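Local coordinates for carbohydrate-binding protein (Flavonifractor plautii, PDB 6N1B) that probably removes the acetyl group from N-acetylgalactosamine of the blood group A antigen, and binds the related B trisaccharide beside a calcium ion, at residues T208-D213 / Q273-V278; E283-S288 / S337-E342. All coordinates share one frame; numbering follows the deposited sequence.

Interaction 1. Residues T208-D213 / Q273-V278; sequences TIVYDD and QDVQYV. With CA (calcium ion), chain D.
With chi1 at 176°, T208 holds OG1 opposite its own backbone N and reaches across to V275; D274, its CG likewise anti to the backbone N, brings its carboxylate to a calcium ion, and OG1 lies next to it in the metal's second shell. The strands carrying them, 208-212 and 273-278, run almost parallel, 6° apart, without backbone-to-backbone hydrogen bonds. Inner strands of neighbouring beta-propeller blades lie side by side in this way, each hydrogen-bonded in its own sheet; here side chains and water join them. V275 N donates to T208 OG1 at 3.0 Å with a fairly straight N-H...O angle of 159°, while that hydroxyl has two possible acceptors, water 1 and D122 OD1, and one proton to offer between them. Water 1, bound to the calcium, donates one hydrogen bond to I209 O at 3.0 Å and a second to V275 O at 2.7 Å, joining both backbones. D274 OD1 binds the metal directly at 2.4 Å, and D56 and D122 complete the protein's share of the site. The second carboxylate oxygen, OD2, accepts from calcium-bound water 2 (2.6 Å) and has a further partner on strand 333-342, F339 N. On the flank of T208 turned from the calcium, its CG2 meets V275 CG2 at 3.7 Å; further along the strands, V210 CG1 packs on Y277 CB at 3.8 Å, the tyrosine ring leading away. Calcium would polarise water 1 and strengthen its donation to the two carbonyls, so that the metal probably joins the blades through its water shell as well as through carboxylates.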
loop_
_atom_site.group_PDB
_atom_site.type_symbol
_atom_site.label_atom_id
_atom_site.label_comp_id
_atom_site.label_asym_id
_atom_site.label_seq_id
_atom_site.Cartn_x
_atom_site.Cartn_y
_atom_site.Cartn_z
ATOM N N THR A 208 -0.646 -3.771 -6.408
ATOM C CA THR A 208 0.698 -3.823 -5.859
ATOM C C THR A 208 1.581 -4.339 -6.960
ATOM O O THR A 208 1.265 -5.391 -7.577
ATOM C CB THR A 208 0.751 -4.582 -4.522
ATOM O OG1 THR A 208 2.082 -4.687 -4.056
ATOM C CG2 THR A 208 0.201 -5.979 -4.576
ATOM N N ILE A 209 2.688 -3.652 -7.233
ATOM C CA ILE A 209 3.562 -3.920 -8.378
ATOM C C ILE A 209 4.951 -4.349 -7.962
ATOM O O ILE A 209 5.516 -3.790 -7.016
ATOM C CB ILE A 209 3.591 -2.646 -9.265
ATOM C CG1 ILE A 209 2.251 -2.252 -9.812
ATOM C CG2 ILE A 209 4.585 -2.871 -10.430
ATOM C CD1 ILE A 209 1.262 -1.513 -8.881
ATOM N N VAL A 210 5.484 -5.325 -8.646
ATOM C CA VAL A 210 6.869 -5.805 -8.516
ATOM C C VAL A 210 7.419 -6.004 -9.907
ATOM O O VAL A 210 6.762 -6.507 -10.805
ATOM C CB VAL A 210 6.933 -7.143 -7.730
ATOM C CG1 VAL A 210 8.335 -7.791 -7.779
ATOM C CG2 VAL A 210 6.477 -6.966 -6.323
ATOM N N TYR A 211 8.682 -5.596 -10.085
ATOM C CA TYR A 211 9.470 -6.012 -11.265
ATOM C C TYR A 211 10.148 -7.293 -11.015
ATOM O O TYR A 211 10.959 -7.448 -10.126
ATOM C CB TYR A 211 10.476 -4.917 -11.647
ATOM C CG TYR A 211 11.214 -5.367 -12.931
ATOM C CD1 TYR A 211 10.572 -5.245 -14.143
ATOM C CD2 TYR A 211 12.499 -5.880 -12.909
ATOM C CE1 TYR A 211 11.195 -5.649 -15.336
ATOM C CE2 TYR A 211 13.162 -6.259 -14.070
ATOM C CZ TYR A 211 12.499 -6.183 -15.249
ATOM O OH TYR A 211 13.083 -6.533 -16.452
ATOM N N ASP A 212 9.751 -8.344 -11.806
ATOM C CA ASP A 212 10.375 -9.642 -11.775
ATOM C C ASP A 212 11.646 -9.606 -12.717
ATOM O O ASP A 212 11.459 -9.552 -13.941
ATOM C CB ASP A 212 9.382 -10.707 -12.224
ATOM C CG ASP A 212 9.924 -12.137 -12.391
ATOM O OD1 ASP A 212 11.073 -12.325 -12.595
ATOM O OD2 ASP A 212 9.040 -13.108 -12.340
ATOM N N ASP A 213 12.807 -9.578 -12.118
ATOM C CA ASP A 213 14.067 -9.512 -12.851
ATOM C C ASP A 213 14.540 -10.865 -13.396
ATOM O O ASP A 213 15.606 -10.892 -14.004
ATOM C CB ASP A 213 15.127 -8.857 -11.957
ATOM C CG ASP A 213 16.323 -8.294 -12.696
ATOM O OD1 ASP A 213 16.330 -8.073 -13.947
ATOM O OD2 ASP A 213 17.264 -8.056 -11.920
ATOM N N GLN A 273 -3.385 -5.668 -0.105
ATOM C CA GLN A 273 -2.121 -6.435 -0.062
ATOM C C GLN A 273 -0.952 -5.634 -0.631
ATOM O O GLN A 273 -1.150 -4.711 -1.409
ATOM C CB GLN A 273 -2.244 -7.746 -0.842
ATOM C CG GLN A 273 -2.653 -7.572 -2.321
ATOM C CD GLN A 273 -4.141 -7.336 -2.567
ATOM O OE1 GLN A 273 -5.005 -7.979 -1.901
ATOM N NE2 GLN A 273 -4.467 -6.433 -3.538
ATOM N N ASP A 274 0.251 -6.073 -0.201
ATOM C CA ASP A 274 1.531 -5.555 -0.737
ATOM C C ASP A 274 2.366 -6.817 -0.984
ATOM O O ASP A 274 2.457 -7.708 -0.165
ATOM C CB ASP A 274 2.233 -4.647 0.284
ATOM C CG ASP A 274 3.494 -3.999 -0.255
ATOM O OD1 ASP A 274 3.479 -3.581 -1.457
ATOM O OD2 ASP A 274 4.461 -3.825 0.512
ATOM N N VAL A 275 3.043 -6.772 -2.118
ATOM C CA VAL A 275 3.962 -7.903 -2.531
ATOM C C VAL A 275 5.377 -7.384 -2.725
ATOM O O VAL A 275 5.583 -6.285 -3.226
ATOM C CB VAL A 275 3.463 -8.591 -3.808
ATOM C CG1 VAL A 275 4.380 -9.744 -4.240
ATOM C CG2 VAL A 275 2.030 -9.092 -3.625
ATOM N N GLN A 276 6.364 -8.211 -2.355
ATOM C CA GLN A 276 7.774 -7.966 -2.667
ATOM C C GLN A 276 8.383 -9.240 -3.249
ATOM O O GLN A 276 8.092 -10.320 -2.761
ATOM C CB GLN A 276 8.558 -7.592 -1.416
ATOM C CG GLN A 276 8.222 -6.245 -0.812
ATOM C CD GLN A 276 8.927 -5.153 -1.515
ATOM O OE1 GLN A 276 10.132 -4.910 -1.296
ATOM N NE2 GLN A 276 8.231 -4.482 -2.483
ATOM N N TYR A 277 9.277 -9.065 -4.240
ATOM C CA TYR A 277 10.221 -10.153 -4.524
ATOM C C TYR A 277 11.417 -9.970 -3.505
ATOM O O TYR A 277 11.949 -8.832 -3.461
ATOM C CB TYR A 277 10.697 -10.221 -5.968
ATOM C CG TYR A 277 11.584 -11.421 -6.145
ATOM C CD1 TYR A 277 11.062 -12.752 -6.253
ATOM C CD2 TYR A 277 12.977 -11.265 -6.160
ATOM C CE1 TYR A 277 11.915 -13.872 -6.311
ATOM C CE2 TYR A 277 13.816 -12.359 -6.280
ATOM C CZ TYR A 277 13.324 -13.625 -6.315
ATOM O OH TYR A 277 14.125 -14.726 -6.387
ATOM N N VAL A 278 11.791 -11.046 -2.845
ATOM C CA VAL A 278 12.849 -10.993 -1.829
ATOM C C VAL A 278 13.996 -11.861 -2.323
ATOM O O VAL A 278 13.989 -13.082 -2.174
ATOM C CB VAL A 278 12.329 -11.422 -0.474
ATOM C CG1 VAL A 278 13.473 -11.313 0.546
ATOM C CG2 VAL A 278 11.138 -10.603 -0.006
HETATM CA CA CA D . 4.711 -1.902 -2.693
HETATM O O HOH W 1 4.972 -3.823 -4.107
HETATM O O HOH W 2 6.192 -2.672 -1.046
HETATM O O HOH W 3 7.075 -0.455 -2.583
HETATM O O HOH W 4 5.457 -1.291 -4.939
#

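Interaction 2. Residues E283-S288 / S337-E342; sequences EFVCIS and SSFYYE
F339 pushes its ring against V285 and I287, bringing together two blades of a five-bladed beta-propeller: the inner strand of one, 333-342, and the second strand of its neighbour, 283-291. Over the contact the strands run roughly antiparallel, at 154°, but they belong to different sheets and share no direct hydrogen bond. The aromatic ring spans the gap. Its leading atom, CZ, comes to 3.3 Å from V285 O, which lies at the ring edge and in its plane, so that C-H bonds rather than the pi cloud confront the carbonyl. CZ also meets V285 CG1 at 3.8 Å, the valine and phenylalanine side chains crossing at about a right angle. Nearer the root of the ring, I287 offers the end of its chain: CD1 approaches CD1 of F339 to 3.6 Å and also rests against CB of F339, 3.7 Å away. The isoleucine reaches this far because its chain is extended (chi2 -177°). F339, for its part, turns CG into the position between backbone N and carbonyl carbon, chi1 73°, which carries the ring across toward 283-288. Around this core, M352 and V354 of strand 351-361 pack on F339, V354 also packs on I287, and Q276 of strand 269-278 touches the phenylalanine as well. The backbone is fixed too, since F339 is tied through its amide to a calcium ligand, and V285 and I287 pair with Q276 and D274 within their own sheet. At the end where the two backbones come closest, water 5 bridges them: it accepts from S337 N at 2.9 Å and donates to I287 O at 2.9 Å.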
loop_
_atom_site.group_PDB
_atom_site.type_symbol
_atom_site.label_atom_id
_atom_site.label_comp_id
_atom_site.label_asym_id
_atom_site.label_seq_id
_atom_site.Cartn_x
_atom_site.Cartn_y
_atom_site.Cartn_z
ATOM N N GLU A 283 12.046 -15.841 -3.367
ATOM C CA GLU A 283 10.598 -15.935 -3.466
ATOM C C GLU A 283 9.916 -14.636 -3.371
ATOM O O GLU A 283 10.493 -13.623 -2.893
ATOM C CB GLU A 283 9.992 -16.899 -2.453
ATOM C CG GLU A 283 10.064 -16.407 -1.071
ATOM C CD GLU A 283 9.750 -17.396 0.059
ATOM O OE1 GLU A 283 9.305 -18.518 -0.192
ATOM O OE2 GLU A 283 9.922 -16.892 1.264
ATOM N N PHE A 284 8.666 -14.618 -3.847
ATOM C CA PHE A 284 7.751 -13.518 -3.596
ATOM C C PHE A 284 7.133 -13.706 -2.199
ATOM O O PHE A 284 6.818 -14.824 -1.784
ATOM C CB PHE A 284 6.642 -13.419 -4.663
ATOM C CG PHE A 284 7.123 -13.240 -6.049
ATOM C CD1 PHE A 284 7.522 -14.300 -6.846
ATOM C CD2 PHE A 284 7.149 -11.984 -6.615
ATOM C CE1 PHE A 284 8.006 -14.098 -8.164
ATOM C CE2 PHE A 284 7.598 -11.734 -7.894
ATOM C CZ PHE A 284 8.038 -12.793 -8.666
ATOM N N VAL A 285 6.990 -12.553 -1.519
ATOM C CA VAL A 285 6.403 -12.483 -0.192
ATOM C C VAL A 285 5.328 -11.456 -0.208
ATOM O O VAL A 285 5.478 -10.396 -0.751
ATOM C CB VAL A 285 7.499 -12.204 0.869
ATOM C CG1 VAL A 285 6.867 -12.151 2.260
ATOM C CG2 VAL A 285 8.619 -13.244 0.813
ATOM N N CYS A 286 4.173 -11.802 0.434
ATOM C CA CYS A 286 3.032 -10.868 0.464
ATOM C C CYS A 286 2.483 -10.777 1.904
ATOM O O CYS A 286 2.333 -11.762 2.603
ATOM C CB CYS A 286 1.941 -11.425 -0.489
ATOM S SG CYS A 286 0.379 -10.474 -0.388
ATOM N N ILE A 287 2.233 -9.503 2.254
ATOM C CA ILE A 287 1.459 -9.229 3.460
ATOM C C ILE A 287 0.067 -8.870 3.001
ATOM O O ILE A 287 -0.157 -7.877 2.307
ATOM C CB ILE A 287 2.140 -8.060 4.284
ATOM C CG1 ILE A 287 3.419 -8.530 4.853
ATOM C CG2 ILE A 287 1.192 -7.641 5.364
ATOM C CD1 ILE A 287 4.129 -7.513 5.737
ATOM N N SER A 288 -0.881 -9.698 3.432
ATOM C CA SER A 288 -2.308 -9.576 3.069
ATOM C C SER A 288 -3.134 -9.087 4.273
ATOM O O SER A 288 -3.120 -9.756 5.323
ATOM C CB SER A 288 -2.827 -10.965 2.617
ATOM O OG SER A 288 -4.215 -10.947 2.487
ATOM N N SER A 337 -0.804 -2.676 4.616
ATOM C CA SER A 337 0.537 -2.499 5.152
ATOM C C SER A 337 1.560 -2.692 4.054
ATOM O O SER A 337 1.311 -3.419 3.064
ATOM C CB SER A 337 0.718 -3.449 6.297
ATOM O OG SER A 337 -0.277 -3.169 7.330
ATOM N N SER A 338 2.724 -2.080 4.153
ATOM C CA SER A 338 3.832 -2.194 3.224
ATOM C C SER A 338 5.040 -2.709 3.954
ATOM O O SER A 338 5.214 -2.442 5.107
ATOM C CB SER A 338 4.055 -0.829 2.591
ATOM O OG SER A 338 5.117 -0.830 1.674
ATOM N N PHE A 339 5.915 -3.431 3.270
ATOM C CA PHE A 339 7.078 -3.969 3.970
ATOM C C PHE A 339 8.309 -3.951 3.114
ATOM O O PHE A 339 8.252 -3.895 1.853
ATOM C CB PHE A 339 6.819 -5.377 4.484
ATOM C CG PHE A 339 6.800 -6.436 3.450
ATOM C CD1 PHE A 339 5.688 -6.589 2.576
ATOM C CD2 PHE A 339 7.802 -7.269 3.317
ATOM C CE1 PHE A 339 5.707 -7.605 1.641
ATOM C CE2 PHE A 339 7.870 -8.299 2.346
ATOM C CZ PHE A 339 6.784 -8.454 1.549
ATOM N N TYR A 340 9.425 -4.082 3.823
ATOM C CA TYR A 340 10.744 -4.325 3.160
ATOM C C TYR A 340 11.432 -5.391 3.974
ATOM O O TYR A 340 11.508 -5.315 5.226
ATOM C CB TYR A 340 11.584 -3.058 3.167
ATOM C CG TYR A 340 12.964 -3.153 2.643
ATOM C CD1 TYR A 340 13.167 -3.559 1.307
ATOM C CD2 TYR A 340 14.054 -2.970 3.441
ATOM C CE1 TYR A 340 14.471 -3.665 0.786
ATOM C CE2 TYR A 340 15.369 -3.037 2.870
ATOM C CZ TYR A 340 15.528 -3.452 1.591
ATOM O OH TYR A 340 16.797 -3.584 1.049
ATOM N N TYR A 341 11.961 -6.428 3.276
ATOM C CA TYR A 341 12.866 -7.405 3.873
ATOM C C TYR A 341 14.286 -6.834 3.784
ATOM O O TYR A 341 14.802 -6.683 2.675
ATOM C CB TYR A 341 12.732 -8.738 3.191
ATOM C CG TYR A 341 13.645 -9.792 3.715
ATOM C CD1 TYR A 341 14.982 -9.817 3.263
ATOM C CD2 TYR A 341 13.244 -10.811 4.547
ATOM C CE1 TYR A 341 15.846 -10.825 3.677
ATOM C CE2 TYR A 341 14.048 -11.858 4.929
ATOM C CZ TYR A 341 15.367 -11.838 4.489
ATOM O OH TYR A 341 16.144 -12.891 4.911
ATOM N N GLU A 342 14.849 -6.529 4.933
ATOM C CA GLU A 342 16.195 -5.951 5.005
ATOM C C GLU A 342 17.158 -7.118 5.193
ATOM O O GLU A 342 17.182 -7.731 6.242
ATOM C CB GLU A 342 16.260 -4.961 6.107
ATOM C CG GLU A 342 17.604 -4.296 6.215
ATOM C CD GLU A 342 17.595 -2.813 6.092
ATOM O OE1 GLU A 342 18.656 -2.286 5.949
ATOM O OE2 GLU A 342 16.478 -2.157 6.056
HETATM O O HOH W 5 -0.911 -5.132 3.009
#

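From the N terminus, the chain first lays down 208-213, completes the outer strands of that blade and returns at 273-278, so interaction 1 closes a loop of 59 residues. A tight turn then leads to 283-288, and a further 48 residues pass before 337-342 closes interaction 2. The two loops follow in series, neither crossing nor enclosing the other. Their common ground is the sheet in which strands 269-278 and 283-291 are neighbours, with Q276 O and V285 N 2.8 Å apart. Interaction 1 joins this blade to the preceding one, interaction 2 to the following one, and V278 packs directly on Y341, so three successive propeller blades are tied together.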